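Local coordinates for natterin-like protein (Lethenteron camtschaticum, PDB 6IUL) that probably acts as a cytotoxic, pore-forming immune protein, combining a jacalin-like lectin domain for glycan recognition with an aerolysin-type module for membrane insertion, at residues A[17-22]-A[55-60]; A[93-96]-A[100-103]; A[174-179]-A[184-189]; A[190-195]-A[305-310]; A[198-203]-A[275-280]. All blocks are in the same frame, centred on the assembly; numbering follows the deposited sequence.

Interaction 1 of 5, residues A[17-22]-A[55-60]; sequences NAFSFN and ETFGAM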
# COMPACT_ATOMS: atom_id res chain seq x y z
N ASN A 17 -10.37 -46.96 -12.42
CA ASN A 17 -11.44 -46.09 -12.84
C ASN A 17 -10.97 -44.63 -12.83
O ASN A 17 -10.23 -44.20 -11.91
CB ASN A 17 -12.61 -46.20 -11.85
CG ASN A 17 -13.20 -47.60 -11.84
OD1 ASN A 17 -13.22 -48.27 -12.86
ND2 ASN A 17 -13.68 -48.03 -10.69
N ALA A 18 -11.43 -43.88 -13.82
CA ALA A 18 -11.09 -42.46 -13.97
C ALA A 18 -11.55 -41.65 -12.79
O ALA A 18 -12.63 -41.85 -12.26
CB ALA A 18 -11.68 -41.89 -15.28
N PHE A 19 -10.68 -40.73 -12.36
CA PHE A 19 -11.06 -39.67 -11.41
C PHE A 19 -10.48 -38.36 -11.84
O PHE A 19 -9.46 -38.32 -12.55
CB PHE A 19 -10.62 -40.03 -9.98
CG PHE A 19 -9.12 -40.19 -9.80
CD1 PHE A 19 -8.32 -39.09 -9.55
CD2 PHE A 19 -8.51 -41.43 -9.88
CE1 PHE A 19 -6.96 -39.22 -9.39
CE2 PHE A 19 -7.15 -41.58 -9.74
CZ PHE A 19 -6.37 -40.47 -9.46
N SER A 20 -11.13 -37.29 -11.42
CA SER A 20 -10.64 -35.93 -11.61
C SER A 20 -11.05 -35.06 -10.45
O SER A 20 -12.21 -35.00 -10.13
CB SER A 20 -11.19 -35.33 -12.92
OG SER A 20 -10.50 -34.13 -13.28
N PHE A 21 -10.09 -34.39 -9.83
CA PHE A 21 -10.35 -33.52 -8.70
C PHE A 21 -9.67 -32.22 -9.09
O PHE A 21 -8.42 -32.11 -9.07
CB PHE A 21 -9.74 -34.13 -7.42
CG PHE A 21 -9.99 -33.32 -6.18
CD1 PHE A 21 -11.27 -33.05 -5.78
CD2 PHE A 21 -8.94 -32.84 -5.42
CE1 PHE A 21 -11.51 -32.31 -4.66
CE2 PHE A 21 -9.17 -32.08 -4.29
CZ PHE A 21 -10.45 -31.84 -3.90
N ASN A 22 -10.49 -31.24 -9.44
CA ASN A 22 -10.01 -30.06 -10.17
C ASN A 22 -10.66 -28.80 -9.63
O ASN A 22 -11.87 -28.73 -9.58
CB ASN A 22 -10.39 -30.24 -11.64
CG ASN A 22 -9.83 -29.16 -12.54
OD1 ASN A 22 -9.32 -28.16 -12.07
ND2 ASN A 22 -9.91 -29.35 -13.86
N GLU A 55 -10.55 -34.67 -1.14
CA GLU A 55 -10.94 -35.96 -1.66
C GLU A 55 -9.80 -36.98 -1.67
O GLU A 55 -8.64 -36.62 -1.78
CB GLU A 55 -11.53 -35.79 -3.07
CG GLU A 55 -12.56 -36.87 -3.41
CD GLU A 55 -13.34 -36.62 -4.71
OE1 GLU A 55 -13.80 -37.62 -5.32
OE2 GLU A 55 -13.46 -35.47 -5.15
N THR A 56 -10.18 -38.26 -1.65
CA THR A 56 -9.28 -39.37 -1.58
C THR A 56 -9.48 -40.34 -2.73
O THR A 56 -10.60 -40.68 -3.11
CB THR A 56 -9.49 -40.11 -0.23
OG1 THR A 56 -9.22 -39.21 0.86
CG2 THR A 56 -8.52 -41.28 -0.14
N PHE A 57 -8.37 -40.80 -3.28
CA PHE A 57 -8.36 -41.81 -4.30
C PHE A 57 -7.43 -42.93 -3.93
O PHE A 57 -6.41 -42.68 -3.23
CB PHE A 57 -7.91 -41.16 -5.61
CG PHE A 57 -8.73 -39.95 -5.97
CD1 PHE A 57 -10.03 -40.09 -6.43
CD2 PHE A 57 -8.22 -38.69 -5.76
CE1 PHE A 57 -10.81 -38.97 -6.70
CE2 PHE A 57 -8.97 -37.59 -6.04
CZ PHE A 57 -10.27 -37.72 -6.50
N GLY A 58 -7.72 -44.14 -4.42
CA GLY A 58 -6.98 -45.36 -4.01
C GLY A 58 -7.25 -45.61 -2.56
O GLY A 58 -8.37 -45.36 -2.11
N ALA A 59 -6.23 -46.04 -1.78
CA ALA A 59 -6.40 -46.38 -0.37
C ALA A 59 -5.33 -45.72 0.47
O ALA A 59 -4.17 -45.68 0.08
CB ALA A 59 -6.31 -47.89 -0.19
N MET A 60 -5.73 -45.19 1.62
CA MET A 60 -4.80 -44.53 2.53
C MET A 60 -4.58 -45.38 3.77
O MET A 60 -5.55 -45.92 4.33
CB MET A 60 -5.31 -43.13 2.93
CG MET A 60 -5.44 -42.18 1.74
SD MET A 60 -3.83 -41.69 1.13
CE MET A 60 -3.38 -40.44 2.34
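Carboxylate oxygen OE2 of Glu-55 passes beside the rim of the Phe-21 ring, 3.3 Å from its CD1, a polar touch on carbon and not a hydrogen bond. The same glutamate lays its CB over one face of that ring in a CH-pi contact, 4.0 Å from the Phe-21 ring centroid, while its extended chain carries the carboxylate past, its plane turned 78° from the ring. Next to this pair, Phe-19 and Phe-57 form an offset stack, their centroids 4.1 Å apart and their planes inclined by 14°. Phe-19 CD1 sits over the centre of the Phe-57 ring, and Phe-57 CB lies almost on the normal of the Phe-19 ring. The edge of Phe-57 reaches the neighbouring phenylalanine, with Phe-21 CB 3.7 Å from Phe-57 CZ. The strands run nearly antiparallel but 9.0 Å apart, and belong to different sheets of the jacalin-type beta-prism: 17-22 pairs with 124-131, and 55-58 with 42-49. With no hydrogen bond crossing between the segments, the two sheets are joined here by dispersion and ring stacking, which suits phenylalanine, while partly exposed Glu-55 gives its CB to a ring face and keeps its carboxylate beside it.

Interaction 2 of 5, residues A[93-96]-A[100-103]; sequences KFIT and REFF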
# COMPACT_ATOMS: atom_id res chain seq x y z
N LYS A 93 7.69 -37.01 -6.96
CA LYS A 93 8.58 -36.08 -6.36
C LYS A 93 8.33 -34.65 -6.86
O LYS A 93 8.25 -34.43 -8.06
CB LYS A 93 10.01 -36.47 -6.70
CG LYS A 93 11.04 -35.52 -6.12
CD LYS A 93 12.45 -36.05 -6.33
CE LYS A 93 13.47 -35.08 -5.78
NZ LYS A 93 14.84 -35.59 -6.07
N PHE A 94 8.28 -33.69 -5.95
CA PHE A 94 8.33 -32.30 -6.38
C PHE A 94 9.20 -31.45 -5.50
O PHE A 94 9.45 -31.80 -4.38
CB PHE A 94 6.93 -31.68 -6.55
CG PHE A 94 6.09 -31.66 -5.28
CD1 PHE A 94 6.30 -30.67 -4.34
CD2 PHE A 94 5.04 -32.53 -5.11
CE1 PHE A 94 5.49 -30.57 -3.20
CE2 PHE A 94 4.23 -32.47 -3.97
CZ PHE A 94 4.45 -31.48 -2.99
N ILE A 95 9.64 -30.34 -6.07
CA ILE A 95 10.40 -29.35 -5.36
C ILE A 95 9.68 -28.02 -5.55
O ILE A 95 9.28 -27.68 -6.68
CB ILE A 95 11.85 -29.26 -5.91
CG1 ILE A 95 12.57 -30.59 -5.71
CG2 ILE A 95 12.62 -28.18 -5.11
CD1 ILE A 95 13.86 -30.72 -6.47
N THR A 96 9.53 -27.28 -4.48
CA THR A 96 8.79 -26.02 -4.54
C THR A 96 9.67 -24.82 -4.83
O THR A 96 10.91 -24.93 -4.87
CB THR A 96 8.03 -25.72 -3.26
OG1 THR A 96 8.95 -25.32 -2.25
CG2 THR A 96 7.27 -27.00 -2.82
N ARG A 100 11.63 -26.41 -0.88
CA ARG A 100 11.18 -27.56 -0.08
C ARG A 100 10.83 -28.73 -0.99
O ARG A 100 10.31 -28.56 -2.11
CB ARG A 100 10.00 -27.19 0.77
CG ARG A 100 10.29 -26.07 1.77
CD ARG A 100 9.00 -25.53 2.31
NE ARG A 100 8.30 -26.52 3.08
CZ ARG A 100 6.98 -26.61 3.24
NH1 ARG A 100 6.14 -25.81 2.62
NH2 ARG A 100 6.50 -27.58 4.01
N GLU A 101 11.09 -29.93 -0.51
CA GLU A 101 11.01 -31.13 -1.31
C GLU A 101 10.01 -32.13 -0.73
O GLU A 101 9.88 -32.27 0.49
CB GLU A 101 12.37 -31.77 -1.43
CG GLU A 101 12.39 -32.97 -2.38
CD GLU A 101 13.77 -33.70 -2.50
OE1 GLU A 101 13.78 -34.97 -2.36
OE2 GLU A 101 14.82 -33.03 -2.78
N PHE A 102 9.26 -32.80 -1.61
CA PHE A 102 8.37 -33.86 -1.19
C PHE A 102 8.59 -35.07 -2.09
O PHE A 102 8.60 -34.91 -3.33
CB PHE A 102 6.89 -33.42 -1.28
CG PHE A 102 5.93 -34.52 -0.90
CD1 PHE A 102 5.76 -34.91 0.46
CD2 PHE A 102 5.25 -35.22 -1.87
CE1 PHE A 102 4.88 -35.91 0.81
CE2 PHE A 102 4.39 -36.27 -1.53
CZ PHE A 102 4.19 -36.60 -0.21
N PHE A 103 8.76 -36.25 -1.48
CA PHE A 103 9.14 -37.44 -2.24
C PHE A 103 8.47 -38.65 -1.63
O PHE A 103 8.73 -38.98 -0.49
CB PHE A 103 10.66 -37.64 -2.19
CG PHE A 103 11.19 -38.70 -3.16
CD1 PHE A 103 10.46 -39.09 -4.29
CD2 PHE A 103 12.44 -39.25 -2.98
CE1 PHE A 103 10.95 -40.03 -5.15
CE2 PHE A 103 12.96 -40.19 -3.87
CZ PHE A 103 12.22 -40.57 -4.96
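Phe-94 and Phe-102 face each other across a beta hairpin of the jacalin-like domain, a hydrogen-bonded pair of its antiparallel register. Their rings are inclined by 33°, neither stacked nor edge-to-face. Phe-102 CB sits over the face of the Phe-94 ring, 3.8 Å from its centroid, and the CD2 side of Phe-102 reaches Phe-94 CE2 at 3.6 Å. A chi1 of 60° sets Phe-94 CG between its backbone N and carbonyl carbon, which brings the ring face against Phe-102 CB; Phe-102 CG is opposite its own N. Two large apolar rings suit this buried side, where Leu-33 touches both and Phe-67 meets Phe-94 edge-to-face. The other face of the hairpin is more open and carries Lys-93, Ile-95, Glu-101 and Phe-103. There the lysine is fully extended: Lys-93 CB touches Phe-103 CD1 at 3.6 Å and its CD lies over one face of that ring, toward the rim, so the aliphatic stem does the packing. Its amine makes a long salt bridge to the glutamate, Lys-93 NZ to Glu-101 OE1 being 3.9 Å. Reciprocal backbone bonds join Phe-94 and Phe-102. At the turn, Thr-96 N donates to Arg-100 O at 2.8 Å, and Thr-96 OG1, also hydrogen-bonded to Glu-73 and to Arg-98 N, accepts from Arg-100 N at 3.2 Å with an N-H...O angle of 139°.

Interaction 3 of 5, residues A[174-179]-A[184-189]; sequences MEYKND and QSYTFE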
# COMPACT_ATOMS: atom_id res chain seq x y z
N MET A 174 -13.06 30.61 11.03
CA MET A 174 -12.45 31.92 11.03
C MET A 174 -13.55 32.98 11.10
O MET A 174 -14.66 32.80 10.58
CB MET A 174 -11.57 32.06 9.77
CG MET A 174 -10.75 33.32 9.65
SD MET A 174 -9.97 33.84 11.18
CE MET A 174 -9.44 35.50 10.70
N GLU A 175 -13.25 34.10 11.70
CA GLU A 175 -14.25 35.16 11.85
C GLU A 175 -13.73 36.48 11.22
O GLU A 175 -12.56 36.83 11.36
CB GLU A 175 -14.57 35.36 13.33
CG GLU A 175 -15.63 36.42 13.62
CD GLU A 175 -15.82 36.63 15.14
OE1 GLU A 175 -16.57 35.84 15.75
OE2 GLU A 175 -15.17 37.53 15.70
N TYR A 176 -14.62 37.16 10.53
CA TYR A 176 -14.31 38.42 9.85
C TYR A 176 -15.24 39.47 10.40
O TYR A 176 -16.46 39.34 10.28
CB TYR A 176 -14.51 38.27 8.34
CG TYR A 176 -13.65 37.19 7.74
CD1 TYR A 176 -12.31 37.45 7.42
CD2 TYR A 176 -14.13 35.92 7.53
CE1 TYR A 176 -11.49 36.46 6.88
CE2 TYR A 176 -13.31 34.92 7.03
CZ TYR A 176 -12.00 35.18 6.71
OH TYR A 176 -11.22 34.15 6.24
N LYS A 177 -14.69 40.48 11.05
CA LYS A 177 -15.50 41.52 11.64
C LYS A 177 -15.21 42.87 10.95
O LYS A 177 -14.07 43.31 10.90
CB LYS A 177 -15.27 41.60 13.14
CG LYS A 177 -16.38 42.42 13.80
CD LYS A 177 -16.19 42.70 15.29
CE LYS A 177 -17.54 43.16 15.88
NZ LYS A 177 -17.43 43.86 17.20
N ASN A 178 -16.25 43.50 10.44
CA ASN A 178 -16.14 44.76 9.69
C ASN A 178 -16.70 45.89 10.53
O ASN A 178 -17.93 46.07 10.66
CB ASN A 178 -16.90 44.70 8.35
CG ASN A 178 -16.72 45.95 7.50
OD1 ASN A 178 -16.03 46.88 7.91
ND2 ASN A 178 -17.29 45.97 6.28
N ASP A 179 -15.76 46.62 11.14
CA ASP A 179 -16.07 47.71 12.04
C ASP A 179 -16.00 49.05 11.30
O ASP A 179 -16.19 50.12 11.91
CB ASP A 179 -15.08 47.72 13.20
CG ASP A 179 -15.43 46.70 14.29
OD1 ASP A 179 -16.56 46.19 14.40
OD2 ASP A 179 -14.54 46.44 15.10
N GLN A 184 -16.32 45.25 3.29
CA GLN A 184 -14.96 44.75 3.14
C GLN A 184 -15.00 43.37 2.48
O GLN A 184 -15.98 42.59 2.54
CB GLN A 184 -14.24 44.65 4.47
CG GLN A 184 -13.98 45.93 5.25
CD GLN A 184 -13.52 45.61 6.73
OE1 GLN A 184 -13.78 44.51 7.27
NE2 GLN A 184 -12.85 46.57 7.38
N SER A 185 -13.89 43.01 1.88
CA SER A 185 -13.81 41.76 1.19
C SER A 185 -12.50 41.06 1.56
O SER A 185 -11.48 41.70 1.64
CB SER A 185 -13.98 42.04 -0.29
OG SER A 185 -14.33 40.82 -0.90
N TYR A 186 -12.56 39.77 1.86
CA TYR A 186 -11.40 38.99 2.37
C TYR A 186 -11.31 37.67 1.67
O TYR A 186 -12.23 37.27 1.02
CB TYR A 186 -11.58 38.65 3.87
CG TYR A 186 -11.71 39.81 4.80
CD1 TYR A 186 -12.94 40.39 5.04
CD2 TYR A 186 -10.61 40.32 5.48
CE1 TYR A 186 -13.07 41.45 5.91
CE2 TYR A 186 -10.74 41.36 6.38
CZ TYR A 186 -11.97 41.92 6.58
OH TYR A 186 -12.10 42.96 7.48
N THR A 187 -10.21 36.95 1.83
CA THR A 187 -10.08 35.64 1.18
C THR A 187 -9.97 34.53 2.22
O THR A 187 -9.07 34.53 3.03
CB THR A 187 -8.81 35.58 0.29
OG1 THR A 187 -8.77 36.73 -0.59
CG2 THR A 187 -8.81 34.25 -0.53
N PHE A 188 -10.87 33.58 2.17
CA PHE A 188 -10.77 32.40 3.02
C PHE A 188 -10.05 31.27 2.28
O PHE A 188 -10.34 30.99 1.10
CB PHE A 188 -12.17 31.93 3.38
CG PHE A 188 -12.22 30.75 4.30
CD1 PHE A 188 -12.19 30.92 5.66
CD2 PHE A 188 -12.33 29.48 3.79
CE1 PHE A 188 -12.25 29.83 6.51
CE2 PHE A 188 -12.40 28.37 4.62
CZ PHE A 188 -12.35 28.54 5.98
N GLU A 189 -9.13 30.61 2.99
CA GLU A 189 -8.46 29.43 2.51
C GLU A 189 -8.48 28.33 3.57
O GLU A 189 -8.36 28.63 4.75
CB GLU A 189 -7.02 29.77 2.24
CG GLU A 189 -6.76 30.55 0.99
CD GLU A 189 -5.28 30.91 0.81
OE1 GLU A 189 -4.45 30.59 1.68
OE2 GLU A 189 -4.98 31.57 -0.19
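Tyr-176 and Tyr-186 share a first torsion near -60°, each CG opposite its own carbonyl carbon, and since the strands run in opposing senses the two side chains slide past each other head to tail. This is a beta-arch: consecutive strands face one another through side chains, 8.6 Å apart, instead of pairing by backbone bonds. Strand 166-178 bonds to 260-285, and strand 184-200 here bonds to 241-256. Tyr-176 CD1 stands over the face of the Tyr-186 ring, off toward its rim and 3.6 Å from Tyr-186 CG; the planes meet obliquely at 36°. Near the arc, the amides of Asn-178 and Gln-184 are modelled as stacked, without a hydrogen bond between them, though the position of the Gln-184 amide is doubtful. Asn-178 suits this bend because its amide can serve both ways: ND2 donates to Ile-182 O and Val-256 O, and OD1 bonds with Thr-180 OG1. At the other end, Met-174 CB packs on Phe-188 CE1, while Ile-117 of the second subunit touches Met-174. Tyrosine is long enough to span the gap, and Tyr-176 OH arrives at the edge of the Phe-188 ring, 3.4 Å from Phe-188 CD1.

Interaction 4 of 5, residues A[190-195]-A[305-310]; sequences SSKKII and TKMTAV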
# COMPACT_ATOMS: atom_id res chain seq x y z
N SER A 190 -8.59 27.06 3.14
CA SER A 190 -8.51 25.94 4.06
C SER A 190 -8.01 24.70 3.37
O SER A 190 -8.22 24.55 2.17
CB SER A 190 -9.86 25.68 4.70
OG SER A 190 -9.75 24.63 5.65
N SER A 191 -7.39 23.81 4.12
CA SER A 191 -6.93 22.52 3.55
C SER A 191 -6.98 21.41 4.60
O SER A 191 -6.91 21.68 5.82
CB SER A 191 -5.50 22.64 3.01
OG SER A 191 -4.56 22.99 4.04
N LYS A 192 -7.08 20.18 4.12
CA LYS A 192 -7.11 18.97 4.96
C LYS A 192 -6.59 17.74 4.25
O LYS A 192 -7.03 17.37 3.13
CB LYS A 192 -8.56 18.65 5.37
CG LYS A 192 -8.61 17.48 6.35
CD LYS A 192 -9.99 17.14 6.79
CE LYS A 192 -10.05 15.85 7.59
NZ LYS A 192 -9.20 15.85 8.78
N LYS A 193 -5.64 17.10 4.90
CA LYS A 193 -5.17 15.78 4.49
C LYS A 193 -6.27 14.74 4.66
O LYS A 193 -6.88 14.66 5.74
CB LYS A 193 -3.99 15.37 5.38
CG LYS A 193 -3.57 13.93 5.11
CD LYS A 193 -2.43 13.48 6.00
CE LYS A 193 -1.98 12.06 5.64
NZ LYS A 193 -0.80 11.69 6.42
N ILE A 194 -6.54 13.97 3.60
CA ILE A 194 -7.46 12.83 3.69
C ILE A 194 -6.80 11.58 3.14
O ILE A 194 -5.90 11.65 2.29
CB ILE A 194 -8.79 13.06 2.92
CG1 ILE A 194 -8.55 13.28 1.45
CG2 ILE A 194 -9.55 14.24 3.51
CD1 ILE A 194 -9.79 13.30 0.59
N ILE A 195 -7.26 10.44 3.62
CA ILE A 195 -6.80 9.12 3.11
C ILE A 195 -8.01 8.31 2.63
O ILE A 195 -8.76 7.77 3.46
CB ILE A 195 -6.06 8.35 4.21
CG1 ILE A 195 -4.97 9.25 4.82
CG2 ILE A 195 -5.48 7.03 3.67
CD1 ILE A 195 -4.02 8.58 5.79
N THR A 305 -16.27 13.65 0.45
CA THR A 305 -16.81 14.63 -0.50
C THR A 305 -15.79 15.75 -0.69
O THR A 305 -14.72 15.78 -0.07
CB THR A 305 -18.10 15.28 0.04
OG1 THR A 305 -17.81 15.99 1.24
CG2 THR A 305 -19.11 14.22 0.40
N LYS A 306 -16.14 16.71 -1.52
CA LYS A 306 -15.38 17.98 -1.63
C LYS A 306 -15.58 18.80 -0.36
O LYS A 306 -16.61 18.68 0.32
CB LYS A 306 -15.82 18.80 -2.87
CG LYS A 306 -15.25 18.31 -4.23
CD LYS A 306 -13.92 17.57 -4.01
CE LYS A 306 -13.18 17.09 -5.24
NZ LYS A 306 -12.47 18.20 -5.92
N MET A 307 -14.59 19.61 -0.00
CA MET A 307 -14.71 20.57 1.05
C MET A 307 -15.77 21.61 0.70
O MET A 307 -15.80 22.09 -0.40
CB MET A 307 -13.40 21.31 1.30
CG MET A 307 -12.39 20.49 2.04
SD MET A 307 -10.96 21.47 2.46
CE MET A 307 -10.05 20.16 3.15
N THR A 308 -16.58 21.97 1.69
CA THR A 308 -17.55 23.07 1.55
C THR A 308 -17.43 24.02 2.74
O THR A 308 -16.65 23.78 3.67
CB THR A 308 -18.98 22.49 1.51
OG1 THR A 308 -19.21 21.75 2.74
CG2 THR A 308 -19.16 21.54 0.27
N ALA A 309 -18.19 25.10 2.71
CA ALA A 309 -18.16 26.05 3.81
C ALA A 309 -19.52 26.70 4.06
O ALA A 309 -20.34 26.85 3.16
CB ALA A 309 -17.10 27.10 3.53
N VAL A 310 -19.76 27.02 5.32
CA VAL A 310 -20.93 27.80 5.71
C VAL A 310 -20.46 29.19 6.23
O VAL A 310 -19.61 29.27 7.13
CB VAL A 310 -21.72 27.08 6.80
CG1 VAL A 310 -22.89 27.94 7.24
CG2 VAL A 310 -22.23 25.72 6.30
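A single side chain, Met-307, supplies the whole approach from segment 305-310, and it is laid against backbone more than against side chains. Its chain is extended beyond CG, which carries the thioether straight across to strand 190-195. There the sulfur SD stands 4.1 Å from Ser-190 O. The terminal methyl CE continues toward Ser-191 and Lys-192, but it is modelled too near the lysine, so its exact placement against either residue is doubtful. No hydrogen bond joins the two segments. Strands 184-200 and 290-313 are neighbours in the long, twisted sheet of the aerolysin-type module, but at this level each pairs with another strand: Ser-190 and Lys-192 bond through their backbones to Leu-250 and Glu-248, whereas Thr-305 and Thr-308 bond to Gly-269 and Asn-267. Methionine suits the space between, being apolar, unbranched and flexible; Ile-171 and Ile-268 also touch it. Small Ser-190 turns its CB toward the methionine and lets it come close to the main chain. Lys-192 likewise sets out toward it, but its amine leads away to a long, weak ion pair with Glu-169. Ser-191 turns the other way, and its OG is hydrogen-bonded to Ile-146 N of the second subunit.

Interaction 5 of 5, residues A[198-203]-A[275-280]; sequences SSWSTT and LPYTAL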
# COMPACT_ATOMS: atom_id res chain seq x y z
N SER A 198 -9.79 1.65 -0.44
CA SER A 198 -10.54 0.67 -1.23
C SER A 198 -10.07 -0.76 -0.92
O SER A 198 -8.86 -1.04 -0.81
CB SER A 198 -10.32 0.94 -2.71
OG SER A 198 -11.09 2.02 -3.18
N SER A 199 -11.03 -1.67 -0.77
CA SER A 199 -10.75 -3.07 -0.45
C SER A 199 -11.81 -4.00 -1.05
O SER A 199 -13.00 -3.89 -0.75
CB SER A 199 -10.67 -3.27 1.04
OG SER A 199 -10.57 -4.66 1.33
N TRP A 200 -11.39 -4.90 -1.92
CA TRP A 200 -12.26 -5.98 -2.39
C TRP A 200 -11.82 -7.29 -1.77
O TRP A 200 -10.68 -7.70 -1.95
CB TRP A 200 -12.21 -6.07 -3.88
CG TRP A 200 -12.79 -4.92 -4.65
CD1 TRP A 200 -14.10 -4.79 -5.06
CD2 TRP A 200 -12.09 -3.78 -5.16
NE1 TRP A 200 -14.23 -3.66 -5.80
CE2 TRP A 200 -13.03 -3.00 -5.85
CE3 TRP A 200 -10.77 -3.34 -5.08
CZ2 TRP A 200 -12.69 -1.80 -6.47
CZ3 TRP A 200 -10.42 -2.15 -5.67
CH2 TRP A 200 -11.38 -1.39 -6.39
N SER A 201 -12.72 -7.95 -1.05
CA SER A 201 -12.40 -9.16 -0.33
C SER A 201 -12.04 -10.28 -1.33
O SER A 201 -12.56 -10.33 -2.43
CB SER A 201 -13.54 -9.59 0.59
OG SER A 201 -14.69 -9.98 -0.21
N THR A 202 -11.17 -11.19 -0.92
CA THR A 202 -10.86 -12.36 -1.72
C THR A 202 -10.88 -13.60 -0.84
O THR A 202 -10.76 -13.50 0.36
CB THR A 202 -9.45 -12.25 -2.36
OG1 THR A 202 -8.47 -12.25 -1.35
CG2 THR A 202 -9.29 -10.94 -3.14
N THR A 203 -11.04 -14.77 -1.46
CA THR A 203 -10.96 -16.05 -0.74
C THR A 203 -10.08 -17.05 -1.49
O THR A 203 -9.58 -16.76 -2.57
CB THR A 203 -12.37 -16.68 -0.59
OG1 THR A 203 -12.97 -16.81 -1.89
CG2 THR A 203 -13.26 -15.81 0.28
N LEU A 275 -20.43 -2.86 0.94
CA LEU A 275 -21.32 -3.26 -0.14
C LEU A 275 -20.93 -4.62 -0.73
O LEU A 275 -19.78 -4.87 -0.93
CB LEU A 275 -21.25 -2.25 -1.28
CG LEU A 275 -21.85 -0.84 -1.12
CD1 LEU A 275 -21.59 -0.06 -2.38
CD2 LEU A 275 -23.37 -0.89 -0.84
N PRO A 276 -21.89 -5.51 -1.02
CA PRO A 276 -21.55 -6.73 -1.74
C PRO A 276 -21.15 -6.46 -3.19
O PRO A 276 -21.62 -5.48 -3.79
CB PRO A 276 -22.86 -7.58 -1.68
CG PRO A 276 -23.95 -6.55 -1.45
CD PRO A 276 -23.31 -5.48 -0.59
N TYR A 277 -20.26 -7.30 -3.74
CA TYR A 277 -19.88 -7.17 -5.16
C TYR A 277 -19.87 -8.52 -5.85
O TYR A 277 -19.68 -9.55 -5.22
CB TYR A 277 -18.48 -6.50 -5.32
CG TYR A 277 -17.31 -7.42 -5.09
CD1 TYR A 277 -16.84 -8.27 -6.09
CD2 TYR A 277 -16.69 -7.48 -3.86
CE1 TYR A 277 -15.77 -9.13 -5.88
CE2 TYR A 277 -15.61 -8.32 -3.63
CZ TYR A 277 -15.16 -9.15 -4.65
OH TYR A 277 -14.11 -10.00 -4.39
N THR A 278 -20.04 -8.50 -7.15
CA THR A 278 -19.81 -9.66 -8.00
C THR A 278 -18.79 -9.23 -9.05
O THR A 278 -18.69 -8.02 -9.35
CB THR A 278 -21.09 -10.17 -8.71
OG1 THR A 278 -21.56 -9.15 -9.58
CG2 THR A 278 -22.20 -10.53 -7.71
N ALA A 279 -18.03 -10.19 -9.57
CA ALA A 279 -17.01 -9.89 -10.54
C ALA A 279 -16.54 -11.16 -11.24
O ALA A 279 -16.98 -12.25 -10.93
CB ALA A 279 -15.81 -9.19 -9.86
N LEU A 280 -15.62 -11.00 -12.18
CA LEU A 280 -15.04 -12.12 -12.89
C LEU A 280 -13.51 -12.07 -12.76
O LEU A 280 -12.87 -11.06 -13.06
CB LEU A 280 -15.49 -12.04 -14.34
CG LEU A 280 -14.97 -13.16 -15.26
CD1 LEU A 280 -15.55 -14.50 -14.82
CD2 LEU A 280 -15.23 -12.91 -16.73
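The indole of Trp-200 points its edge at the face of the Tyr-277 ring: CD1 of the tryptophan is 3.9 Å above the phenol plane, offset toward the rim near Tyr-277 CD2. This is a T-shaped pair, with the five-membered ring and the phenol at 88° and their centroids 5.2 Å apart. At the edge of the phenol, in its plane, lies the carbonyl oxygen of Ser-201. Tyr-277 OH donates to Ser-201 O almost in line with the C=O; the modelled 2.5 Å is at the short limit and its exact value uncertain. A chi1 of 80° places Tyr-277 CG between its backbone N and carbonyl carbon, pointing the ring at Trp-200 and Ser-201, where strand 184-200 gives way to a loop. Ser-201 OG is bonded to Ile-298 N, and indole NE1 is held by Tyr-156 OH. The contact spans strands 184-200 and 260-285 of the aerolysin-type module, with Met-154 touching both rings. Tyrosine suits the place because it offers a face to the indole and a hydroxyl to the backbone; with its hydroxyl bonded at the edge and the indole over one face, the ring is probably hindered from turning, and the Ser-201 carbonyl receives a donor.

From the N terminus, interaction 1 comes first, closing a loop of 32 residues that brings two sheets of the lectin domain together; interaction 2 follows in series, closing a tight hairpin in the same domain with its centre 21 Å away. The chain then enters the aerolysin-type module. Interaction 3 closes the short turn at its far end, about 80 Å from interaction 1 between centres. Strand 184-200 next serves three contacts in succession: 184-189 in interaction 3, 190-195 in interaction 4 and 198-203 in interaction 5. Interaction 4 closes the longest loop, 109 residues, and interaction 5 falls entirely within it; no two loops cross. Interactions 3 and 4 both also touch the second subunit.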